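Local coordinates for protein glycosyl transferase (PDB 5TZJ) that belongs to the family 2 glycosyl transferases and holds uridine-diphosphate-N-acetylglucosamine in a pocket of its nucleotide-binding fold, at residues 37-42 with 61-66; 9-14 with 41-46; 117-122 with 131-136. One frame throughout, in Å; residues are numbered along the deposited sequence.

Contacts 1 and 2 are neighbours, their centres 9 Å apart; they share Cys41 and Ser42, and both reach the bound uridine-diphosphate-N-acetylglucosamine. Contact 1 pairs two parallel strands and the loops that leave them, so main-chain bonds and a buried carboxylate dominate. Contact 2 joins two loops at the ends of strands 3-9 and 33-39, and nearly all its chemistry is side-chain oxygens accepting from backbone N-H groups. Both are partly buried. Contact 3 lies apart, its nearest atoms about 16 to 17 Å from the others. It reaches the same sheet as contact 1, but is buried and apolar, with one phenylalanine ring in place of hydrogen bonds.

Contact 1 (37-42 with 61-66); sequences VVDDCS and VSQLET. With UD1 (uridine-diphosphate-N-acetylglucosamine), chain C.
Gln63 and Asp39 leave one face of a parallel strand pair as neighbours, their side chains running abreast. Gln63 CB packs near Asp39 O and Asp39 CB; its CG, anti to the backbone N (chi1 174°), stands 3.5 Å from Asp39 OD2. The chain runs on extended to CD, still alongside OD2, and chi3 of 68° turns NE2 back to that oxygen. The Gln63 NE2 to Asp39 OD2 bond is 2.8 Å long and almost straight. The oxygen lies in the amide plane, yet the donor comes in from above the carboxylate plane. From the opposite face Ser42 N donates to the same OD2, closing an Asx motif, while Asp39 OD1 is bonded to Thr9 OG1; Ser42 OG also lies very close to OD1, too short to be taken at face value.

The strands of a beta-alpha-beta unit, 33-39 and 59-63 linked through helix 46-51, run in register. Ser62 N donates to Val37 O, Asp39 N to Ser62 O at 2.9 Å, and Leu64 N to Asp39 O at 2.9 Å. On the other face Val38 CG1 meets Leu64 CD2 at 4.0 Å, next to helix 72-81, and a water bridges Val37 O and Ser62 OG.

Past the strand end, Asp40 centres an inverse gamma turn. Its OD2 accepts from N3 of the uracil of the bound uridine-diphosphate-N-acetylglucosamine at 2.6 Å, and OD1 takes the N-H of Ser68; these two hydrogen bonds hold the carboxylate towards the base. Cys41 CB rests 3.3 Å from Leu64 O, after both strands have ended.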
loop_
_atom_site.group_PDB
_atom_site.type_symbol
_atom_site.label_atom_id
_atom_site.label_comp_id
_atom_site.label_asym_id
_atom_site.label_seq_id
_atom_site.Cartn_x
_atom_site.Cartn_y
_atom_site.Cartn_z
ATOM N N VAL A 37 1.950 18.592 -10.375
ATOM C CA VAL A 37 2.483 18.862 -9.055
ATOM C C VAL A 37 1.389 19.558 -8.274
ATOM O O VAL A 37 0.935 20.651 -8.676
ATOM C CB VAL A 37 3.756 19.733 -9.130
ATOM C CG1 VAL A 37 4.241 20.103 -7.690
ATOM C CG2 VAL A 37 4.852 19.006 -9.920
ATOM N N VAL A 38 0.973 18.946 -7.161
ATOM C CA VAL A 38 0.075 19.596 -6.226
ATOM C C VAL A 38 0.799 19.770 -4.897
ATOM O O VAL A 38 1.190 18.793 -4.245
ATOM C CB VAL A 38 -1.236 18.828 -6.045
ATOM C CG1 VAL A 38 -2.166 19.615 -5.057
ATOM C CG2 VAL A 38 -1.874 18.657 -7.380
ATOM N N ASP A 39 0.960 21.022 -4.481
ATOM C CA ASP A 39 1.742 21.336 -3.300
ATOM C C ASP A 39 0.804 21.460 -2.104
ATOM O O ASP A 39 -0.154 22.254 -2.127
ATOM C CB ASP A 39 2.540 22.639 -3.497
ATOM C CG ASP A 39 3.358 22.988 -2.273
ATOM O OD1 ASP A 39 4.425 22.338 -2.060
ATOM O OD2 ASP A 39 2.917 23.882 -1.512
ATOM N N ASP A 40 1.082 20.691 -1.067
ATOM C CA ASP A 40 0.218 20.651 0.116
ATOM C C ASP A 40 0.563 21.779 1.086
ATOM O O ASP A 40 0.860 21.554 2.270
ATOM C CB ASP A 40 0.327 19.288 0.792
ATOM C CG ASP A 40 -0.933 18.916 1.555
ATOM O OD1 ASP A 40 -1.822 19.810 1.687
ATOM O OD2 ASP A 40 -1.013 17.747 2.045
ATOM N N CYS A 41 0.521 23.004 0.558
ATOM C CA CYS A 41 0.722 24.236 1.331
ATOM C C CYS A 41 2.110 24.275 1.978
ATOM O O CYS A 41 2.254 24.453 3.190
ATOM C CB CYS A 41 -0.373 24.414 2.381
ATOM S SG CYS A 41 -0.530 26.174 2.885
ATOM N N SER A 42 3.142 24.113 1.149
ATOM C CA SER A 42 4.516 24.253 1.616
ATOM C C SER A 42 4.789 25.676 2.077
ATOM O O SER A 42 4.219 26.646 1.552
ATOM C CB SER A 42 5.507 23.884 0.503
ATOM O OG SER A 42 5.381 22.489 0.221
ATOM N N VAL A 61 1.053 23.033 -12.088
ATOM C CA VAL A 61 1.310 23.317 -10.673
ATOM C C VAL A 61 0.062 23.930 -10.053
ATOM O O VAL A 61 -0.518 24.882 -10.597
ATOM C CB VAL A 61 2.497 24.298 -10.471
ATOM C CG1 VAL A 61 2.736 24.602 -8.991
ATOM C CG2 VAL A 61 3.728 23.756 -11.037
ATOM N N SER A 62 -0.306 23.441 -8.875
ATOM C CA SER A 62 -1.242 24.189 -8.066
ATOM C C SER A 62 -0.881 23.928 -6.614
ATOM O O SER A 62 -0.030 23.080 -6.308
ATOM C CB SER A 62 -2.681 23.796 -8.377
ATOM O OG SER A 62 -2.889 22.442 -8.036
ATOM N N GLN A 63 -1.512 24.686 -5.718
ATOM C CA GLN A 63 -1.177 24.593 -4.309
ATOM C C GLN A 63 -2.441 24.700 -3.480
ATOM O O GLN A 63 -3.258 25.599 -3.710
ATOM C CB GLN A 63 -0.185 25.700 -3.909
ATOM C CG GLN A 63 0.124 25.789 -2.414
ATOM C CD GLN A 63 1.056 26.954 -2.106
ATOM O OE1 GLN A 63 0.668 28.125 -2.231
ATOM N NE2 GLN A 63 2.295 26.648 -1.716
ATOM N N LEU A 64 -2.592 23.788 -2.517
ATOM C CA LEU A 64 -3.721 23.841 -1.605
ATOM C C LEU A 64 -3.513 24.953 -0.585
ATOM O O LEU A 64 -2.393 25.219 -0.137
ATOM C CB LEU A 64 -3.902 22.511 -0.874
ATOM C CG LEU A 64 -3.918 21.258 -1.758
ATOM C CD1 LEU A 64 -4.244 20.007 -0.907
ATOM C CD2 LEU A 64 -4.931 21.439 -2.905
ATOM N N GLU A 65 -4.612 25.578 -0.194
ATOM C CA GLU A 65 -4.548 26.716 0.707
ATOM C C GLU A 65 -4.214 26.337 2.144
ATOM O O GLU A 65 -3.921 27.229 2.942
ATOM C CB GLU A 65 -5.875 27.451 0.671
ATOM C CG GLU A 65 -6.999 26.647 1.253
ATOM C CD GLU A 65 -8.227 27.506 1.463
ATOM O OE1 GLU A 65 -9.204 27.020 2.097
ATOM O OE2 GLU A 65 -8.195 28.676 1.000
ATOM N N THR A 66 -4.262 25.053 2.503
ATOM C CA THR A 66 -3.832 24.666 3.836
ATOM C C THR A 66 -3.365 23.213 3.771
ATOM O O THR A 66 -3.799 22.457 2.897
ATOM C CB THR A 66 -4.962 24.876 4.845
ATOM O OG1 THR A 66 -4.414 25.015 6.170
ATOM C CG2 THR A 66 -5.976 23.755 4.790
HETATM C "C1'" UD1 C . 5.456 5.920 1.814
HETATM C "C2'" UD1 C . 4.851 5.582 0.458
HETATM C "C3'" UD1 C . 4.053 6.772 0.040
HETATM C "C4'" UD1 C . 2.853 6.802 0.919
HETATM C "C5'" UD1 C . 3.319 7.194 2.322
HETATM C "C6'" UD1 C . 2.165 7.212 3.281
HETATM C "C7'" UD1 C . 6.313 3.872 -0.658
HETATM C "C8'" UD1 C . 5.674 2.813 0.223
HETATM N "N2'" UD1 C . 5.917 5.252 -0.529
HETATM O "O1'" UD1 C . 6.334 6.962 1.598
HETATM O "O3'" UD1 C . 3.726 6.751 -1.379
HETATM O "O4'" UD1 C . 1.905 7.721 0.413
HETATM O "O5'" UD1 C . 4.355 6.239 2.804
HETATM O "O6'" UD1 C . 1.358 6.078 3.072
HETATM O "O7'" UD1 C . 7.151 3.593 -1.437
HETATM N N1 UD1 C . 3.037 14.760 1.299
HETATM C C2 UD1 C . 1.907 15.699 1.048
HETATM N N3 UD1 C . 1.192 16.350 2.190
HETATM C C4 UD1 C . 1.614 16.036 3.551
HETATM C C5 UD1 C . 2.734 15.070 3.799
HETATM C C6 UD1 C . 3.434 14.434 2.658
HETATM O O2 UD1 C . 1.586 15.934 -0.054
HETATM O O4 UD1 C . 1.048 16.554 4.459
HETATM C C1B UD1 C . 3.659 14.112 0.172
HETATM C C2B UD1 C . 5.284 14.078 0.218
HETATM O "O2'" UD1 C . 5.806 15.375 -0.276
HETATM C C3B UD1 C . 5.608 13.023 -0.528
HETATM C C4B UD1 C . 4.441 12.026 -0.382
HETATM O O4B UD1 C . 3.266 12.840 0.191
HETATM O O3B UD1 C . 5.656 13.373 -1.993
HETATM C C5B UD1 C . 4.685 10.945 0.516
HETATM O O5B UD1 C . 4.982 11.447 1.790
HETATM P PA UD1 C . 6.361 10.880 2.497
HETATM O O1A UD1 C . 6.708 11.717 3.701
HETATM O O2A UD1 C . 7.490 10.860 1.483
HETATM O O3A UD1 C . 5.964 9.315 2.913
HETATM P PB UD1 C . 6.900 7.957 2.792
HETATM O O1B UD1 C . 8.355 8.239 2.491
HETATM O O2B UD1 C . 6.773 7.409 4.205
HETATM O O HOH W 1 -1.643 21.082 -10.406
#

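Contact 2 (9-14 with 41-46); sequences TYNSEK and CSTDQT. With UD1 (uridine-diphosphate-N-acetylglucosamine), chain C.
Asn11 sits over the 41-46 loop and is bonded through both backbone and side chain. Its N-H donates at 2.6 Å, nearly straight, to Ser42 OG, which also lies against Asp39, and its OD1 takes Thr43 N at 2.7 Å in the carbonyl plane. Weak bonds from Thr43 OG1 and Asp44 N converge on the same OD1. With chi1 at -70°, Asn11 CG stands beside its own backbone N, which turns the amide onto the Thr43 backbone.

A pair of acids works alongside. Glu13 and Asp44 overlap head to tail: Asp44 OD2 accepts Glu13 N at 3.1 Å from above the carboxylate plane, and Glu13 OE1 accepts Gln45 N at 2.8 Å, again from above the plane. Each acid thus holds backbone of the other loop. These loops follow strands 3-9 and 33-39 in the Rossmann-like nucleotide-binding region of the GT-A type expected of family 2, at the strand ends where the nucleotide lies.

Further out, Asp44 OD1 accepts Thr46 N, an Asx turn, and also Thr46 OG1, from the same face; Gln45 between them is the N-cap of helix 46-51. Ser12 OG accepts Tyr10 N and also bonds Ser92 OG. The Tyr10 ring takes Cys41 O at its edge, 3.7 Å from CE1. Tyr10 CB and the ring atom CD2 approach the uracil, and Tyr10 N lies 3.3 Å from the ribose O2'.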
loop_
_atom_site.group_PDB
_atom_site.type_symbol
_atom_site.label_atom_id
_atom_site.label_comp_id
_atom_site.label_asym_id
_atom_site.label_seq_id
_atom_site.Cartn_x
_atom_site.Cartn_y
_atom_site.Cartn_z
ATOM N N THR A 9 3.584 17.440 -3.185
ATOM C CA THR A 9 4.755 17.993 -2.499
ATOM C C THR A 9 4.376 18.629 -1.159
ATOM O O THR A 9 3.260 19.148 -0.994
ATOM C CB THR A 9 5.481 19.052 -3.363
ATOM O OG1 THR A 9 4.602 20.160 -3.604
ATOM C CG2 THR A 9 5.908 18.451 -4.715
ATOM N N TYR A 10 5.331 18.620 -0.213
ATOM C CA TYR A 10 5.129 19.254 1.103
ATOM C C TYR A 10 6.497 19.579 1.697
ATOM O O TYR A 10 7.168 18.680 2.204
ATOM C CB TYR A 10 4.328 18.393 2.070
ATOM C CG TYR A 10 4.053 19.156 3.390
ATOM C CD1 TYR A 10 3.668 20.506 3.367
ATOM C CD2 TYR A 10 4.226 18.553 4.632
ATOM C CE1 TYR A 10 3.431 21.209 4.526
ATOM C CE2 TYR A 10 3.980 19.265 5.825
ATOM C CZ TYR A 10 3.590 20.586 5.752
ATOM O OH TYR A 10 3.346 21.310 6.894
ATOM N N ASN A 11 6.895 20.864 1.636
ATOM C CA ASN A 11 8.196 21.296 2.157
ATOM C C ASN A 11 9.316 20.400 1.617
ATOM O O ASN A 11 10.195 19.921 2.341
ATOM C CB ASN A 11 8.174 21.337 3.682
ATOM C CG ASN A 11 7.303 22.484 4.207
ATOM O OD1 ASN A 11 7.109 23.493 3.508
ATOM N ND2 ASN A 11 6.789 22.344 5.430
ATOM N N SER A 12 9.284 20.214 0.300
ATOM C CA SER A 12 10.144 19.291 -0.424
ATOM C C SER A 12 11.329 19.990 -1.068
ATOM O O SER A 12 11.871 19.483 -2.054
ATOM C CB SER A 12 9.332 18.574 -1.504
ATOM O OG SER A 12 8.217 17.892 -0.973
ATOM N N GLU A 13 11.720 21.168 -0.563
ATOM C CA GLU A 13 12.682 21.970 -1.316
ATOM C C GLU A 13 14.071 21.333 -1.362
ATOM O O GLU A 13 14.799 21.538 -2.342
ATOM C CB GLU A 13 12.759 23.391 -0.750
ATOM C CG GLU A 13 13.856 23.616 0.254
ATOM C CD GLU A 13 13.724 24.960 0.955
ATOM O OE1 GLU A 13 13.189 25.917 0.347
ATOM O OE2 GLU A 13 14.130 25.048 2.136
ATOM N N LYS A 14 14.460 20.560 -0.336
ATOM C CA LYS A 14 15.808 20.003 -0.301
ATOM C C LYS A 14 16.004 18.835 -1.264
ATOM O O LYS A 14 17.150 18.481 -1.555
ATOM C CB LYS A 14 16.176 19.535 1.106
ATOM C CG LYS A 14 15.789 20.474 2.218
ATOM C CD LYS A 14 16.570 21.775 2.196
ATOM C CE LYS A 14 16.124 22.658 3.373
ATOM N NZ LYS A 14 16.888 23.930 3.462
ATOM N N CYS A 41 0.521 23.004 0.558
ATOM C CA CYS A 41 0.722 24.236 1.331
ATOM C C CYS A 41 2.110 24.275 1.978
ATOM O O CYS A 41 2.254 24.453 3.190
ATOM C CB CYS A 41 -0.373 24.414 2.381
ATOM S SG CYS A 41 -0.530 26.174 2.885
ATOM N N SER A 42 3.142 24.113 1.149
ATOM C CA SER A 42 4.516 24.253 1.616
ATOM C C SER A 42 4.789 25.676 2.077
ATOM O O SER A 42 4.219 26.646 1.552
ATOM C CB SER A 42 5.507 23.884 0.503
ATOM O OG SER A 42 5.381 22.489 0.221
ATOM N N THR A 43 5.677 25.796 3.071
ATOM C CA THR A 43 6.175 27.107 3.467
ATOM C C THR A 43 7.587 27.379 2.975
ATOM O O THR A 43 8.101 28.474 3.211
ATOM C CB THR A 43 6.134 27.254 4.988
ATOM O OG1 THR A 43 6.888 26.179 5.574
ATOM C CG2 THR A 43 4.676 27.207 5.496
ATOM N N ASP A 44 8.231 26.427 2.306
ATOM C CA ASP A 44 9.585 26.648 1.844
ATOM C C ASP A 44 9.544 27.046 0.367
ATOM O O ASP A 44 8.485 27.410 -0.159
ATOM C CB ASP A 44 10.432 25.399 2.124
ATOM C CG ASP A 44 9.966 24.174 1.352
ATOM O OD1 ASP A 44 8.972 24.242 0.594
ATOM O OD2 ASP A 44 10.601 23.117 1.522
ATOM N N GLN A 45 10.681 26.958 -0.312
ATOM C CA GLN A 45 10.790 27.361 -1.710
ATOM C C GLN A 45 10.475 26.226 -2.679
ATOM O O GLN A 45 10.919 26.277 -3.841
ATOM C CB GLN A 45 12.184 27.923 -1.992
ATOM C CG GLN A 45 12.474 29.273 -1.320
ATOM C CD GLN A 45 11.601 30.404 -1.853
ATOM O OE1 GLN A 45 10.480 30.626 -1.367
ATOM N NE2 GLN A 45 12.103 31.114 -2.877
ATOM N N THR A 46 9.715 25.211 -2.228
ATOM C CA THR A 46 9.381 24.087 -3.100
ATOM C C THR A 46 8.841 24.588 -4.443
ATOM O O THR A 46 9.307 24.154 -5.504
ATOM C CB THR A 46 8.375 23.129 -2.419
ATOM O OG1 THR A 46 8.997 22.429 -1.327
ATOM C CG2 THR A 46 7.847 22.062 -3.402
HETATM C "C1'" UD1 C . 5.456 5.920 1.814
HETATM C "C2'" UD1 C . 4.851 5.582 0.458
HETATM C "C3'" UD1 C . 4.053 6.772 0.040
HETATM C "C4'" UD1 C . 2.853 6.802 0.919
HETATM C "C5'" UD1 C . 3.319 7.194 2.322
HETATM C "C6'" UD1 C . 2.165 7.212 3.281
HETATM C "C7'" UD1 C . 6.313 3.872 -0.658
HETATM C "C8'" UD1 C . 5.674 2.813 0.223
HETATM N "N2'" UD1 C . 5.917 5.252 -0.529
HETATM O "O1'" UD1 C . 6.334 6.962 1.598
HETATM O "O3'" UD1 C . 3.726 6.751 -1.379
HETATM O "O4'" UD1 C . 1.905 7.721 0.413
HETATM O "O5'" UD1 C . 4.355 6.239 2.804
HETATM O "O6'" UD1 C . 1.358 6.078 3.072
HETATM O "O7'" UD1 C . 7.151 3.593 -1.437
HETATM N N1 UD1 C . 3.037 14.760 1.299
HETATM C C2 UD1 C . 1.907 15.699 1.048
HETATM N N3 UD1 C . 1.192 16.350 2.190
HETATM C C4 UD1 C . 1.614 16.036 3.551
HETATM C C5 UD1 C . 2.734 15.070 3.799
HETATM C C6 UD1 C . 3.434 14.434 2.658
HETATM O O2 UD1 C . 1.586 15.934 -0.054
HETATM O O4 UD1 C . 1.048 16.554 4.459
HETATM C C1B UD1 C . 3.659 14.112 0.172
HETATM C C2B UD1 C . 5.284 14.078 0.218
HETATM O "O2'" UD1 C . 5.806 15.375 -0.276
HETATM C C3B UD1 C . 5.608 13.023 -0.528
HETATM C C4B UD1 C . 4.441 12.026 -0.382
HETATM O O4B UD1 C . 3.266 12.840 0.191
HETATM O O3B UD1 C . 5.656 13.373 -1.993
HETATM C C5B UD1 C . 4.685 10.945 0.516
HETATM O O5B UD1 C . 4.982 11.447 1.790
HETATM P PA UD1 C . 6.361 10.880 2.497
HETATM O O1A UD1 C . 6.708 11.717 3.701
HETATM O O2A UD1 C . 7.490 10.860 1.483
HETATM O O3A UD1 C . 5.964 9.315 2.913
HETATM P PB UD1 C . 6.900 7.957 2.792
HETATM O O1B UD1 C . 8.355 8.239 2.491
HETATM O O2B UD1 C . 6.773 7.409 4.205
#

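Contact 3 (117-122 with 131-136); sequences LIKMKG and SMFKET
Phe133 swings its ring onto Lys119 through a chi1 of -73°, which sets CG beside its own backbone N, while Lys119, with CG anti to its N (chi1 177°), lays CB and CG along the ring, the two side chains heading opposite ways. Lys119 CA lies over one face of the ring, 3.7 Å from the centroid, a CH-pi contact, with Met120 N further above the same face. Met132 CG covers the opposite face, towards the rim. Ile118 O comes in obliquely, 3.3 Å from Phe133 CZ, and Leu117 CB reaches Phe133 CE1 at 3.8 Å.

Leu117 CD2 also meets Met132 CG at 4.0 Å, roughly perpendicular. The ring packs its loop against the break in strand 115-122, with Val194 of the adjacent strand 192-195 also against it. Met120, which meets the ring through CG, also touches the bound uridine-diphosphate-N-acetylglucosamine, and this packing backs one wall of its pocket. Lys119 CE passes 3.4 Å from Phe133 O, its ammonium goes on to Ser196 O, and Ser196 OG bonds Phe133 O. With no hydrogen bond between 117-122 and 131-136, their direct hold rests mainly on dispersion and shape, and Ser196 is a polar tie common to both.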
loop_
_atom_site.group_PDB
_atom_site.type_symbol
_atom_site.label_atom_id
_atom_site.label_comp_id
_atom_site.label_asym_id
_atom_site.label_seq_id
_atom_site.Cartn_x
_atom_site.Cartn_y
_atom_site.Cartn_z
ATOM N N LEU A 117 2.946 -2.705 -12.483
ATOM C CA LEU A 117 3.930 -2.610 -11.419
ATOM C C LEU A 117 5.286 -2.421 -12.066
ATOM O O LEU A 117 5.584 -3.072 -13.069
ATOM C CB LEU A 117 3.929 -3.886 -10.553
ATOM C CG LEU A 117 2.800 -3.988 -9.517
ATOM C CD1 LEU A 117 1.474 -4.372 -10.148
ATOM C CD2 LEU A 117 3.148 -4.929 -8.356
ATOM N N ILE A 118 6.117 -1.550 -11.488
ATOM C CA ILE A 118 7.458 -1.321 -12.011
ATOM C C ILE A 118 8.466 -1.526 -10.892
ATOM O O ILE A 118 8.232 -1.122 -9.747
ATOM C CB ILE A 118 7.596 0.070 -12.641
ATOM C CG1 ILE A 118 7.204 1.163 -11.627
ATOM C CG2 ILE A 118 6.790 0.146 -13.938
ATOM C CD1 ILE A 118 7.445 2.571 -12.194
ATOM N N LYS A 119 9.557 -2.212 -11.212
ATOM C CA LYS A 119 10.473 -2.677 -10.181
ATOM C C LYS A 119 11.066 -1.494 -9.427
ATOM O O LYS A 119 11.480 -0.499 -10.028
ATOM C CB LYS A 119 11.592 -3.531 -10.804
ATOM C CG LYS A 119 12.607 -3.985 -9.775
ATOM C CD LYS A 119 13.818 -4.631 -10.408
ATOM C CE LYS A 119 13.476 -5.897 -11.113
ATOM N NZ LYS A 119 14.698 -6.463 -11.802
ATOM N N MET A 120 11.123 -1.609 -8.104
ATOM C CA MET A 120 11.661 -0.535 -7.287
ATOM C C MET A 120 13.053 -0.884 -6.766
ATOM O O MET A 120 13.452 -2.050 -6.706
ATOM C CB MET A 120 10.721 -0.219 -6.123
ATOM C CG MET A 120 9.237 -0.270 -6.465
ATOM S SD MET A 120 8.225 -0.275 -4.958
ATOM C CE MET A 120 8.820 1.261 -4.236
ATOM N N LYS A 121 13.805 0.158 -6.414
ATOM C CA LYS A 121 15.114 0.010 -5.797
ATOM C C LYS A 121 15.202 0.927 -4.587
ATOM O O LYS A 121 14.838 2.109 -4.676
ATOM C CB LYS A 121 16.225 0.337 -6.788
ATOM C CG LYS A 121 17.589 0.557 -6.146
ATOM C CD LYS A 121 18.071 -0.684 -5.415
ATOM C CE LYS A 121 19.507 -0.501 -4.944
ATOM N NZ LYS A 121 20.342 -0.012 -6.055
ATOM N N GLY A 122 15.663 0.378 -3.460
ATOM C CA GLY A 122 15.932 1.205 -2.294
ATOM C C GLY A 122 17.201 2.025 -2.478
ATOM O O GLY A 122 18.172 1.584 -3.098
ATOM N N SER A 131 9.642 -9.280 -3.548
ATOM C CA SER A 131 9.209 -10.642 -3.840
ATOM C C SER A 131 8.339 -10.737 -5.089
ATOM O O SER A 131 8.294 -11.806 -5.709
ATOM C CB SER A 131 8.449 -11.231 -2.651
ATOM O OG SER A 131 7.143 -10.684 -2.548
ATOM N N MET A 132 7.663 -9.657 -5.485
ATOM C CA MET A 132 6.863 -9.670 -6.704
ATOM C C MET A 132 7.622 -9.157 -7.933
ATOM O O MET A 132 7.039 -9.061 -9.013
ATOM C CB MET A 132 5.567 -8.855 -6.503
ATOM C CG MET A 132 5.726 -7.330 -6.382
ATOM S SD MET A 132 6.684 -6.864 -4.927
ATOM C CE MET A 132 5.607 -7.515 -3.619
ATOM N N PHE A 133 8.901 -8.829 -7.808
ATOM C CA PHE A 133 9.634 -8.215 -8.904
ATOM C C PHE A 133 10.760 -9.097 -9.428
ATOM O O PHE A 133 11.668 -8.598 -10.098
ATOM C CB PHE A 133 10.189 -6.856 -8.480
ATOM C CG PHE A 133 9.141 -5.784 -8.351
ATOM C CD1 PHE A 133 8.449 -5.333 -9.466
ATOM C CD2 PHE A 133 8.853 -5.220 -7.113
ATOM C CE1 PHE A 133 7.479 -4.339 -9.346
ATOM C CE2 PHE A 133 7.891 -4.223 -6.981
ATOM C CZ PHE A 133 7.206 -3.790 -8.097
ATOM N N LYS A 134 10.726 -10.401 -9.138
ATOM C CA LYS A 134 11.809 -11.272 -9.600
ATOM C C LYS A 134 11.741 -11.551 -11.093
ATOM O O LYS A 134 12.709 -12.071 -11.651
ATOM C CB LYS A 134 11.799 -12.601 -8.837
ATOM C CG LYS A 134 12.079 -12.488 -7.336
ATOM C CD LYS A 134 13.490 -11.977 -7.060
ATOM C CE LYS A 134 13.526 -10.973 -5.906
ATOM N NZ LYS A 134 12.925 -11.498 -4.628
ATOM N N GLU A 135 10.639 -11.209 -11.748
ATOM C CA GLU A 135 10.424 -11.552 -13.143
ATOM C C GLU A 135 9.493 -10.519 -13.759
ATOM O O GLU A 135 8.623 -9.963 -13.079
ATOM C CB GLU A 135 9.825 -12.959 -13.260
ATOM C CG GLU A 135 10.180 -13.700 -14.546
ATOM C CD GLU A 135 9.769 -15.169 -14.496
ATOM O OE1 GLU A 135 10.065 -15.907 -15.468
ATOM O OE2 GLU A 135 9.152 -15.586 -13.479
ATOM N N THR A 136 9.688 -10.244 -15.039
ATOM C CA THR A 136 8.702 -9.472 -15.772
ATOM C C THR A 136 7.551 -10.388 -16.157
ATOM O O THR A 136 7.765 -11.532 -16.568
ATOM C CB THR A 136 9.319 -8.848 -17.017
ATOM O OG1 THR A 136 10.323 -7.894 -16.636
ATOM C CG2 THR A 136 8.256 -8.162 -17.843
#